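Local coordinates for glutathione S-transferase family protein (Populus trichocarpa, PDB 5F06) that acts as a Phi-class glutathione transferase that binds glutathione and transfers it to electrophilic compounds, probably in detoxification, at the interface of chains A and B. Residues are numbered along the deposited sequence; one frame, centred on the assembly and turned at random. Chains: chain A/B, Glutathione S-transferase family protein.

Contact 1: the interface of chains A and B. Residues chain A 91, 94, 97-98; chain B 61, 63, 72.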
loop_
_atom_site.group_PDB
_atom_site.type_symbol
_atom_site.label_atom_id
_atom_site.label_comp_id
_atom_site.label_asym_id
_atom_site.label_seq_id
_atom_site.Cartn_x
_atom_site.Cartn_y
_atom_site.Cartn_z
ATOM N N LYS A 91 0.173 -19.770 6.886
ATOM C CA LYS A 91 -0.728 -18.997 7.732
ATOM C C LYS A 91 -0.063 -17.701 8.195
ATOM O O LYS A 91 -0.681 -16.635 8.187
ATOM C CB LYS A 91 -1.167 -19.830 8.941
ATOM C CG LYS A 91 -2.125 -19.109 9.877
ATOM C CD LYS A 91 -2.599 -20.013 11.003
ATOM C CE LYS A 91 -3.655 -19.325 11.856
ATOM N NZ LYS A 91 -4.143 -20.202 12.960
ATOM N N ALA A 94 0.464 -15.120 5.343
ATOM C CA ALA A 94 -0.777 -14.447 4.987
ATOM C C ALA A 94 -1.048 -13.280 5.931
ATOM O O ALA A 94 -1.424 -12.193 5.498
ATOM C CB ALA A 94 -1.934 -15.426 5.009
ATOM N N LYS A 97 0.933 -10.283 5.147
ATOM C CA LYS A 97 0.349 -9.539 4.028
ATOM C C LYS A 97 -0.771 -8.617 4.506
ATOM O O LYS A 97 -0.912 -7.491 4.020
ATOM C CB LYS A 97 -0.187 -10.494 2.955
ATOM C CG LYS A 97 0.892 -11.242 2.195
ATOM C CD LYS A 97 0.315 -12.091 1.067
ATOM C CE LYS A 97 1.421 -12.716 0.226
ATOM N NZ LYS A 97 2.360 -11.688 -0.315
ATOM N N VAL A 98 -1.565 -9.096 5.459
ATOM C CA VAL A 98 -2.656 -8.299 6.000
ATOM C C VAL A 98 -2.109 -7.030 6.643
ATOM O O VAL A 98 -2.549 -5.924 6.328
ATOM C CB VAL A 98 -3.484 -9.092 7.034
ATOM C CG1 VAL A 98 -4.481 -8.190 7.750
ATOM C CG2 VAL A 98 -4.214 -10.247 6.353
ATOM N N LEU B 61 -8.281 -19.816 8.481
ATOM C CA LEU B 61 -7.572 -18.574 8.170
ATOM C C LEU B 61 -8.553 -17.442 7.884
ATOM O O LEU B 61 -9.524 -17.627 7.153
ATOM C CB LEU B 61 -6.645 -18.772 6.967
ATOM C CG LEU B 61 -5.865 -17.545 6.493
ATOM C CD1 LEU B 61 -4.702 -17.241 7.430
ATOM C CD2 LEU B 61 -5.372 -17.748 5.072
ATOM N N LEU B 63 -8.602 -13.226 6.723
ATOM C CA LEU B 63 -7.850 -12.084 6.201
ATOM C C LEU B 63 -8.754 -10.879 5.955
ATOM O O LEU B 63 -9.957 -11.024 5.731
ATOM C CB LEU B 63 -7.146 -12.455 4.893
ATOM C CG LEU B 63 -6.293 -13.722 4.854
ATOM C CD1 LEU B 63 -5.767 -13.930 3.449
ATOM C CD2 LEU B 63 -5.147 -13.643 5.842
ATOM N N TYR B 72 -2.854 -12.814 -1.390
ATOM C CA TYR B 72 -2.884 -14.156 -0.828
ATOM C C TYR B 72 -3.378 -15.162 -1.860
ATOM O O TYR B 72 -2.818 -16.250 -1.995
ATOM C CB TYR B 72 -3.774 -14.204 0.411
ATOM C CG TYR B 72 -3.994 -15.607 0.915
ATOM C CD1 TYR B 72 -3.018 -16.252 1.660
ATOM C CD2 TYR B 72 -5.172 -16.292 0.638
ATOM C CE1 TYR B 72 -3.206 -17.534 2.123
ATOM C CE2 TYR B 72 -5.367 -17.580 1.099
ATOM C CZ TYR B 72 -4.377 -18.193 1.838
ATOM O OH TYR B 72 -4.554 -19.471 2.303
#
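The methyl CB of A:Ala94, on helix 90-120 of one subunit, packs against an apolar surface made by B:Leu61, B:Leu63 and B:Tyr72 of the other. A:Ala94 CB comes 3.6 Å from CD1 of the B:Tyr72 ring and about as near to CE1. The approach is oblique, the methyl raised above the ring plane but outside the CD1-CE1 edge, so this is methyl-to-rim packing and not a methyl seated over the face. CD2 of B:Leu63 closes another side of A:Ala94 CB at 3.8 Å, and both terminal methyls of B:Leu61 lie a little farther off. This surface is backed within chain B, where CD2 of B:Leu61 stands above the hydroxyl-end rim of B:Tyr72, 3.4 Å from CZ, on the same face as the alanine.

One turn further along the helix, A:Val98 uses its CG2 branch, which is anti to the carbonyl carbon while CG1 is anti to the backbone N (chi1 171°). A:Val98 CG2 meets B:Leu63 CD2 at 3.6 Å, the two side chains crossing at a slant. The same leucine methyl therefore touches both A:Ala94 and A:Val98 and links successive helical turns.

Near the start of the helix, A:Lys91 runs fully extended past B:Leu61 in the opposite direction, its aliphatic CG 4.0 Å from CD1; the lysine is poorly ordered, so this flank is less certain. A:Ala94 hides 50 Å² against the partner, consistent with its central place in the patch. By packing a helix of one subunit on the strand 61-64 and helix 66-76 of the other, the site joins the two chains of the dimer, the usual assembly of cytosolic glutathione transferases.

Contact 2: the interface of chains A and B. Residues chain A 65, 67, 104; chain B 98, 101, 105-106.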
loop_
_atom_site.group_PDB
_atom_site.type_symbol
_atom_site.label_atom_id
_atom_site.label_comp_id
_atom_site.label_asym_id
_atom_site.label_seq_id
_atom_site.Cartn_x
_atom_site.Cartn_y
_atom_site.Cartn_z
ATOM N N GLU A 65 9.670 2.620 -5.020
ATOM C CA GLU A 65 8.741 2.365 -3.904
ATOM C C GLU A 65 9.429 1.513 -2.843
ATOM O O GLU A 65 9.802 0.358 -3.077
ATOM C CB GLU A 65 7.431 1.701 -4.356
ATOM C CG GLU A 65 6.522 2.629 -5.124
ATOM C CD GLU A 65 6.021 3.779 -4.262
ATOM O OE1 GLU A 65 5.720 3.545 -3.069
ATOM O OE2 GLU A 65 5.940 4.916 -4.776
ATOM N N ARG A 67 8.571 -0.062 -0.224
ATOM C CA ARG A 67 7.989 -1.324 0.220
ATOM C C ARG A 67 7.973 -2.376 -0.896
ATOM O O ARG A 67 7.837 -3.573 -0.629
ATOM C CB ARG A 67 6.577 -1.090 0.754
ATOM C CG ARG A 67 6.504 -0.098 1.926
ATOM C CD ARG A 67 5.071 0.360 2.158
ATOM N NE ARG A 67 4.939 1.362 3.216
ATOM C CZ ARG A 67 5.243 2.649 3.078
ATOM N NH1 ARG A 67 5.718 3.112 1.926
ATOM N NH2 ARG A 67 5.077 3.479 4.100
ATOM N N SER A 104 0.252 0.322 4.985
ATOM C CA SER A 104 0.180 1.137 3.777
ATOM C C SER A 104 -1.071 2.017 3.711
ATOM O O SER A 104 -0.992 3.175 3.296
ATOM C CB SER A 104 0.229 0.247 2.534
ATOM O OG SER A 104 1.518 -0.310 2.364
ATOM N N VAL B 98 6.475 -3.187 -7.743
ATOM C CA VAL B 98 6.654 -1.743 -7.854
ATOM C C VAL B 98 5.321 -1.056 -8.118
ATOM O O VAL B 98 4.966 -0.086 -7.445
ATOM C CB VAL B 98 7.650 -1.385 -8.979
ATOM C CG1 VAL B 98 7.654 0.121 -9.264
ATOM C CG2 VAL B 98 9.036 -1.859 -8.614
ATOM N N GLU B 101 2.570 -1.130 -5.503
ATOM C CA GLU B 101 2.862 -0.131 -4.476
ATOM C C GLU B 101 2.524 1.267 -4.985
ATOM O O GLU B 101 2.081 2.128 -4.221
ATOM C CB GLU B 101 4.323 -0.212 -4.038
ATOM C CG GLU B 101 4.594 -1.384 -3.109
ATOM C CD GLU B 101 3.830 -1.263 -1.803
ATOM O OE1 GLU B 101 3.874 -0.179 -1.192
ATOM O OE2 GLU B 101 3.180 -2.245 -1.391
ATOM N N HIS B 105 0.000 3.808 -2.951
ATOM C CA HIS B 105 0.544 5.008 -2.311
ATOM C C HIS B 105 0.419 6.270 -3.140
ATOM O O HIS B 105 0.656 7.365 -2.630
ATOM C CB HIS B 105 2.011 4.779 -1.951
ATOM C CG HIS B 105 2.201 3.743 -0.891
ATOM N ND1 HIS B 105 1.957 3.992 0.442
ATOM C CD2 HIS B 105 2.582 2.447 -0.969
ATOM C CE1 HIS B 105 2.192 2.897 1.141
ATOM N NE2 HIS B 105 2.574 1.944 0.309
ATOM N N ARG B 106 0.043 6.131 -4.404
ATOM C CA ARG B 106 -0.021 7.284 -5.296
ATOM C C ARG B 106 -1.368 7.380 -6.008
ATOM O O ARG B 106 -2.002 8.433 -5.991
ATOM C CB ARG B 106 1.124 7.224 -6.306
ATOM C CG ARG B 106 2.495 7.274 -5.641
ATOM C CD ARG B 106 3.623 7.248 -6.631
ATOM N NE ARG B 106 4.920 7.381 -5.966
ATOM C CZ ARG B 106 5.440 8.531 -5.547
ATOM N NH1 ARG B 106 4.780 9.671 -5.716
ATOM N NH2 ARG B 106 6.627 8.547 -4.956
HETATM O O HOH W 1 6.073 1.817 -0.886
HETATM O O HOH W 2 8.309 6.233 -5.315
HETATM O O HOH W 3 0.337 5.465 2.330
#
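A:Glu65 meets B:Arg106 and B:Glu101 from the Glu-Ser segment that, in the glutathione transferase fold, leads into helix 66-76 and helps to form the glutathione pocket. The carboxylate oxygen A:Glu65 OE2 accepts from B:Arg106 NE at 2.9 Å, a hydrogen bond and salt bridge of 153° at H. The donor arrives nearly along the C-O axis, and the carboxylate stands steeply to the guanidinium. A bend at chi2 (-65°) turns this carboxylate toward the arginine while A:Glu65 CB still packs 3.7 Å from CB of B:Glu101. An alanine in place of A:Glu65 would probably leave B:Arg106 NE without its acidic mate and deprive water 1 of its OE1 partner.

Water 1, 3.0 Å from B:Glu101 OE1, also joins A:Glu65 OE1 to the backbone N and NH1 of A:Arg67. It thereby bridges A:Glu65 OE1 and B:Glu101 OE1, 4.6 Å apart, whose like charges the arginine is likely to offset. B:Glu101 crosses A:Arg67 at about a right angle, its OE1 3.5 Å from A:Arg67 CB.

B:His105 lies beneath the A:Arg67 guanidinium: NH1 stands over the ring face, 3.9 Å from its centroid and displaced toward the rim, a cation-pi contact with planes 29° apart. B:Glu101 OE1 lies in the ring plane at its edge, 2.9 Å from B:His105 NE2, so the bond from NE2 to A:Ser104 OG is at most a weak second one. ND1 reaches that serine's backbone O through water 3.

Contact 1 and contact 2 lie about 19 Å apart, measured between the centres of their C-alpha atoms, along one two-fold dimer interface. The long helix and helix 66-76 recur with the chains exchanged; strand 61-64 enters only contact 1, whereas contact 2 also brings the two long helices together and adds the loop residue A:Glu65. A:Val98 packs by its side chain in contact 1, while B:Val98 merely borders contact 2. Apolar packing at the first and charged, hydrated contacts at the second thus pair the subunits, and contact 2 involves pocket residues, so dimerisation probably helps shape the glutathione site.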